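Local coordinates for protein putative transcription regulator (Lactobacillus plantarum, PDB 3K69) that is a putative transcriptional regulator of the iron-dependent regulator family that probably binds DNA through a winged helix-turn-helix domain, as a dimer, at residues I18-A23 with S31-Q36; H53-L58 with Y83-P88. All coordinates share one frame; numbering follows the deposited sequence.

Contact 1. Residues I18-A23 with S31-Q36; sequences ILYLDA and SRELAQ
Tyr20 and Leu34 meet where helix 9-22 passes helix 31-38. The local axes come no closer than 10.7 Å and their directions differ by 112°, so side chains must bridge the gap. The tight part is apolar. One methyl of Leu34, CD2, does the touching: it lies obliquely to the Tyr20 ring, 3.6 Å from Tyr20 CD2, and also reaches that residue's CB at 3.9 Å. The same methyl also meets Leu21 CD2 at 4.2 Å, the two leucine chains crossing at about a right angle. Leu21 and Leu34 are buried; Val29, from the connecting loop, packs on both Tyr20 and Leu21, and Tyr68 of strand 67-69 also touches Leu21.

The looser side is polar and partly exposed. With CG opposite the backbone N (chi1 -173°), the Tyr20 ring extends toward helix 31-38 and carries its hydroxyl past Leu34 to Glu33. Tyr20 OH donates to Glu33 OE2 over 2.6 Å. The carboxylate oxygen lies in the plane of the ring at its edge and accepts the bond through its anti lone pair; ring and carboxylate planes stand 87° apart. The extended Glu33 chain is what brings the acid across. A water donates to Glu33 O at 2.8 Å, and its second donation, to Tyr20 OH, is weak at 3.4 Å. Tyr20 and Glu33 also touch a crystal neighbour, so their exact poses in solution are less certain.

The chemistry is two-sided, apolar within and polar at the margin, where the first two helices of the helix-turn-helix domain meet: leucine methyls and the ring's carbon flank fill the inner side, while the phenol keeps its hydroxyl at the margin, where one short bond to a carboxylate, with a weak one from water, engages it.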
loop_
_atom_site.group_PDB
_atom_site.type_symbol
_atom_site.label_atom_id
_atom_site.label_comp_id
_atom_site.label_asym_id
_atom_site.label_seq_id
_atom_site.Cartn_x
_atom_site.Cartn_y
_atom_site.Cartn_z
ATOM N N ILE A 18 17.271 3.874 -13.878
ATOM C CA ILE A 18 17.570 2.765 -14.795
ATOM C C ILE A 18 17.185 3.101 -16.237
ATOM O O ILE A 18 17.950 2.836 -17.158
ATOM C CB ILE A 18 16.922 1.440 -14.348
ATOM C CG1 ILE A 18 17.487 1.050 -12.966
ATOM C CG2 ILE A 18 17.212 0.345 -15.395
ATOM C CD1 ILE A 18 16.681 -0.023 -12.200
ATOM N N LEU A 19 16.007 3.670 -16.445
ATOM C CA LEU A 19 15.613 4.038 -17.804
ATOM C C LEU A 19 16.558 5.097 -18.398
ATOM O O LEU A 19 16.935 5.026 -19.563
ATOM C CB LEU A 19 14.168 4.501 -17.863
ATOM C CG LEU A 19 13.092 3.458 -17.566
ATOM C CD1 LEU A 19 11.818 4.211 -17.230
ATOM C CD2 LEU A 19 12.916 2.511 -18.704
ATOM N N TYR A 20 16.979 6.046 -17.582
ATOM C CA TYR A 20 17.854 7.101 -18.048
ATOM C C TYR A 20 19.204 6.516 -18.454
ATOM O O TYR A 20 19.717 6.800 -19.562
ATOM C CB TYR A 20 18.043 8.184 -16.998
ATOM C CG TYR A 20 18.811 9.374 -17.524
ATOM C CD1 TYR A 20 18.134 10.436 -18.138
ATOM C CD2 TYR A 20 20.209 9.431 -17.450
ATOM C CE1 TYR A 20 18.820 11.552 -18.644
ATOM C CE2 TYR A 20 20.917 10.554 -17.970
ATOM C CZ TYR A 20 20.207 11.612 -18.544
ATOM O OH TYR A 20 20.862 12.714 -19.073
ATOM N N LEU A 21 19.749 5.669 -17.580
ATOM C CA LEU A 21 21.022 5.007 -17.867
ATOM C C LEU A 21 20.957 4.075 -19.112
ATOM O O LEU A 21 21.918 3.989 -19.865
ATOM C CB LEU A 21 21.545 4.287 -16.626
ATOM C CG LEU A 21 21.902 5.221 -15.446
ATOM C CD1 LEU A 21 22.192 4.473 -14.183
ATOM C CD2 LEU A 21 23.030 6.215 -15.766
ATOM N N ASP A 22 19.820 3.422 -19.325
ATOM C CA ASP A 22 19.583 2.592 -20.510
ATOM C C ASP A 22 19.652 3.458 -21.784
ATOM O O ASP A 22 20.008 2.942 -22.818
ATOM C CB ASP A 22 18.199 1.913 -20.413
ATOM C CG ASP A 22 17.843 1.094 -21.642
ATOM O OD1 ASP A 22 18.436 0.005 -21.809
ATOM O OD2 ASP A 22 16.965 1.526 -22.420
ATOM N N ALA A 23 19.311 4.745 -21.701
ATOM C CA ALA A 23 19.341 5.646 -22.880
ATOM C C ALA A 23 20.734 6.187 -23.123
ATOM O O ALA A 23 20.996 6.820 -24.131
ATOM C CB ALA A 23 18.310 6.812 -22.721
ATOM N N SER A 31 25.525 11.769 -10.522
ATOM C CA SER A 31 24.299 12.056 -9.777
ATOM C C SER A 31 23.624 13.334 -10.212
ATOM O O SER A 31 22.409 13.424 -10.224
ATOM C CB SER A 31 24.598 12.198 -8.248
ATOM O OG SER A 31 25.291 11.059 -7.766
ATOM N N ARG A 32 24.429 14.351 -10.486
ATOM C CA ARG A 32 23.900 15.653 -10.852
ATOM C C ARG A 32 23.098 15.603 -12.137
ATOM O O ARG A 32 22.051 16.222 -12.206
ATOM C CB ARG A 32 25.019 16.697 -10.919
ATOM C CG ARG A 32 25.216 17.299 -9.544
ATOM C CD ARG A 32 26.426 18.199 -9.392
ATOM N NE ARG A 32 26.605 18.538 -7.976
ATOM N N GLU A 33 23.565 14.824 -13.108
ATOM C CA GLU A 33 22.873 14.657 -14.372
ATOM C C GLU A 33 21.570 13.873 -14.212
ATOM O O GLU A 33 20.538 14.243 -14.761
ATOM C CB GLU A 33 23.798 13.967 -15.385
ATOM C CG GLU A 33 23.146 13.781 -16.736
ATOM C CD GLU A 33 24.046 13.197 -17.814
ATOM O OE1 GLU A 33 25.283 13.312 -17.715
ATOM O OE2 GLU A 33 23.484 12.600 -18.762
ATOM N N LEU A 34 21.625 12.772 -13.470
ATOM C CA LEU A 34 20.426 12.008 -13.146
ATOM C C LEU A 34 19.416 12.869 -12.375
ATOM O O LEU A 34 18.202 12.835 -12.675
ATOM C CB LEU A 34 20.761 10.742 -12.357
ATOM C CG LEU A 34 21.361 9.552 -13.111
ATOM C CD1 LEU A 34 22.067 8.587 -12.157
ATOM C CD2 LEU A 34 20.288 8.785 -13.918
ATOM N N ALA A 35 19.889 13.631 -11.391
ATOM C CA ALA A 35 18.975 14.471 -10.616
ATOM C C ALA A 35 18.263 15.510 -11.504
ATOM O O ALA A 35 17.041 15.666 -11.413
ATOM C CB ALA A 35 19.678 15.121 -9.468
ATOM N N GLN A 36 18.993 16.182 -12.394
ATOM C CA GLN A 36 18.339 17.018 -13.427
ATOM C C GLN A 36 17.145 16.299 -14.096
ATOM O O GLN A 36 16.044 16.840 -14.130
ATOM C CB GLN A 36 19.324 17.440 -14.514
ATOM C CG GLN A 36 20.401 18.443 -14.092
ATOM C CD GLN A 36 21.476 18.666 -15.182
ATOM O OE1 GLN A 36 21.913 17.722 -15.882
ATOM N NE2 GLN A 36 21.891 19.915 -15.334
HETATM O O HOH W 1 19.728 15.303 -17.208
#

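Contact 2. Residues H53-L58 with Y83-P88; sequences HKHGYL and YDLTIP. With DMS (dimethyl sulfoxide), chain C.
Leu85 divides its two methyls between His55 and Tyr57. The CH-pi part is well centred: Leu85 CD1 sits over one face of the imidazole, 3.7 Å from the His55 ring centroid and 10° off the ring normal. The purely apolar part belongs to the other branch, with Leu85 CD2 3.5 Å from Tyr57 CE1, oblique to that ring. Leu85 CG lies opposite its backbone N (chi1 -179°), which sends both branches out from helix 79-86. Cutting this side chain back to an alanine is likely to leave the His55 face without its methyl cover and to open a gap beside Tyr57.

Hydrogen bonds shape each segment. Gly56, at positive phi, ends helix 46-54 in a Schellman motif, with Gly56 N bonded to His53 O and Tyr57 N to Leu52 O. His53 ND1 donates to Leu58 O at 2.9 Å and 171°, in its own ring plane but from above the carbonyl plane. His55 ND1 is hydrogen-bonded to Val51 O. Dimethyl sulfoxide, probably from the crystallisation liquor, adjoins Tyr83 OH, though the spacing is doubtfully short.

Between these two segments no hydrogen bond crosses, so the partly exposed join rests on dispersion and CH-pi contact, with Val51 adding to the packing on Leu85.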
loop_
_atom_site.group_PDB
_atom_site.type_symbol
_atom_site.label_atom_id
_atom_site.label_comp_id
_atom_site.label_asym_id
_atom_site.label_seq_id
_atom_site.Cartn_x
_atom_site.Cartn_y
_atom_site.Cartn_z
ATOM N N HIS A 53 23.592 0.273 -7.095
ATOM C CA HIS A 53 24.981 -0.092 -7.251
ATOM C C HIS A 53 25.409 -1.266 -6.370
ATOM O O HIS A 53 25.939 -2.219 -6.886
ATOM C CB HIS A 53 25.900 1.075 -6.976
ATOM C CG HIS A 53 27.340 0.762 -7.211
ATOM N ND1 HIS A 53 27.778 0.072 -8.326
ATOM C CD2 HIS A 53 28.442 1.041 -6.485
ATOM C CE1 HIS A 53 29.090 -0.081 -8.251
ATOM N NE2 HIS A 53 29.518 0.528 -7.166
ATOM N N LYS A 54 25.169 -1.197 -5.066
ATOM C CA LYS A 54 25.552 -2.271 -4.146
ATOM C C LYS A 54 24.935 -3.618 -4.487
ATOM O O LYS A 54 25.506 -4.654 -4.182
ATOM C CB LYS A 54 25.195 -1.914 -2.685
ATOM C CG LYS A 54 26.052 -0.792 -2.142
ATOM C CD LYS A 54 25.639 -0.335 -0.729
ATOM C CE LYS A 54 26.639 0.722 -0.234
ATOM N NZ LYS A 54 26.550 1.042 1.230
ATOM N N HIS A 55 23.768 -3.599 -5.124
ATOM C CA HIS A 55 23.050 -4.820 -5.464
ATOM C C HIS A 55 23.185 -5.264 -6.926
ATOM O O HIS A 55 22.479 -6.146 -7.358
ATOM C CB HIS A 55 21.598 -4.670 -5.056
ATOM C CG HIS A 55 21.410 -4.663 -3.574
ATOM N ND1 HIS A 55 21.397 -3.499 -2.837
ATOM C CD2 HIS A 55 21.283 -5.675 -2.687
ATOM C CE1 HIS A 55 21.264 -3.798 -1.555
ATOM N NE2 HIS A 55 21.184 -5.109 -1.439
ATOM N N GLY A 56 24.101 -4.653 -7.653
ATOM C CA GLY A 56 24.512 -5.144 -8.958
ATOM C C GLY A 56 23.753 -4.609 -10.158
ATOM O O GLY A 56 23.988 -5.082 -11.248
ATOM N N TYR A 57 22.873 -3.619 -9.969
ATOM C CA TYR A 57 22.087 -3.055 -11.084
ATOM C C TYR A 57 22.918 -2.192 -12.011
ATOM O O TYR A 57 22.674 -2.169 -13.212
ATOM C CB TYR A 57 20.873 -2.225 -10.610
ATOM C CG TYR A 57 19.762 -3.064 -10.024
ATOM C CD1 TYR A 57 19.770 -3.444 -8.689
ATOM C CD2 TYR A 57 18.685 -3.445 -10.800
ATOM C CE1 TYR A 57 18.719 -4.235 -8.155
ATOM C CE2 TYR A 57 17.656 -4.245 -10.292
ATOM C CZ TYR A 57 17.693 -4.655 -8.969
ATOM O OH TYR A 57 16.640 -5.390 -8.478
ATOM N N LEU A 58 23.895 -1.493 -11.431
ATOM C CA LEU A 58 24.607 -0.402 -12.057
ATOM C C LEU A 58 26.065 -0.542 -11.671
ATOM O O LEU A 58 26.359 -0.997 -10.572
ATOM C CB LEU A 58 24.112 0.942 -11.501
ATOM C CG LEU A 58 22.668 1.324 -11.574
ATOM C CD1 LEU A 58 22.442 2.707 -10.961
ATOM C CD2 LEU A 58 22.235 1.250 -13.038
ATOM N N TYR A 83 11.034 -3.483 -6.741
ATOM C CA TYR A 83 10.052 -2.911 -5.796
ATOM C C TYR A 83 10.423 -3.311 -4.351
ATOM O O TYR A 83 10.442 -2.474 -3.456
ATOM C CB TYR A 83 8.593 -3.352 -6.135
ATOM C CG TYR A 83 7.569 -2.599 -5.316
ATOM C CD1 TYR A 83 7.236 -3.014 -4.016
ATOM C CD2 TYR A 83 6.995 -1.430 -5.803
ATOM C CE1 TYR A 83 6.356 -2.281 -3.235
ATOM C CE2 TYR A 83 6.084 -0.673 -5.014
ATOM C CZ TYR A 83 5.786 -1.104 -3.728
ATOM O OH TYR A 83 4.896 -0.393 -2.932
ATOM N N ASP A 84 10.709 -4.598 -4.156
ATOM C CA ASP A 84 11.002 -5.129 -2.850
ATOM C C ASP A 84 12.293 -4.535 -2.299
ATOM O O ASP A 84 12.386 -4.252 -1.092
ATOM C CB ASP A 84 11.049 -6.664 -2.850
ATOM C CG ASP A 84 9.708 -7.326 -3.204
ATOM O OD1 ASP A 84 8.607 -6.691 -3.163
ATOM O OD2 ASP A 84 9.779 -8.521 -3.567
ATOM N N LEU A 85 13.276 -4.302 -3.175
ATOM C CA LEU A 85 14.519 -3.659 -2.756
ATOM C C LEU A 85 14.317 -2.201 -2.366
ATOM O O LEU A 85 14.792 -1.765 -1.330
ATOM C CB LEU A 85 15.603 -3.795 -3.842
ATOM C CG LEU A 85 17.001 -3.195 -3.591
ATOM C CD1 LEU A 85 17.715 -3.858 -2.381
ATOM C CD2 LEU A 85 17.813 -3.282 -4.905
ATOM N N THR A 86 13.612 -1.446 -3.176
ATOM C CA THR A 86 13.475 -0.021 -2.953
ATOM C C THR A 86 12.423 0.317 -1.903
ATOM O O THR A 86 12.505 1.364 -1.290
ATOM C CB THR A 86 13.176 0.721 -4.279
ATOM O OG1 THR A 86 11.943 0.269 -4.829
ATOM C CG2 THR A 86 14.316 0.499 -5.299
ATOM N N ILE A 87 11.424 -0.553 -1.723
ATOM C CA ILE A 87 10.358 -0.340 -0.735
ATOM C C ILE A 87 10.270 -1.624 0.097
ATOM O O ILE A 87 9.416 -2.437 -0.141
ATOM C CB ILE A 87 8.999 0.060 -1.403
ATOM C CG1 ILE A 87 9.177 1.333 -2.235
ATOM C CG2 ILE A 87 7.894 0.329 -0.338
ATOM C CD1 ILE A 87 7.962 1.766 -2.929
ATOM N N PRO A 88 11.190 -1.821 1.059
ATOM C CA PRO A 88 11.264 -3.153 1.710
ATOM C C PRO A 88 9.980 -3.543 2.482
ATOM O O PRO A 88 9.268 -2.673 2.949
ATOM C CB PRO A 88 12.480 -3.034 2.656
ATOM C CG PRO A 88 13.199 -1.791 2.249
ATOM C CD PRO A 88 12.206 -0.890 1.571
HETATM S S DMS C . 3.893 2.602 -4.746
HETATM O O DMS C . 3.836 1.738 -3.180
HETATM C C1 DMS C . 2.376 3.502 -5.111
HETATM C C2 DMS C . 5.024 4.023 -4.573
#

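In the fold
From the N terminus, helix 9-22 runs into contact 1, which closes the seven-residue loop leading to helix 31-38. Helix 46-54, probably the recognition helix of the winged helix-turn-helix, follows and ends at contact 2. That contact closes a longer excursion through strands 59-61 and 67-69, probably the hairpin of the wing, to helix 79-86. The two contacts are in series, neither enclosing nor crossing the other. Their centres lie about 16 Å apart, yet they touch: Leu21 CD1 is 3.4 Å from Leu58 CD2, and Ile18 CD1 is 4.2 Å from Tyr57 CD2. Helix 9-22 thus takes part in contact 1 and packs against segment 53-58 of contact 2.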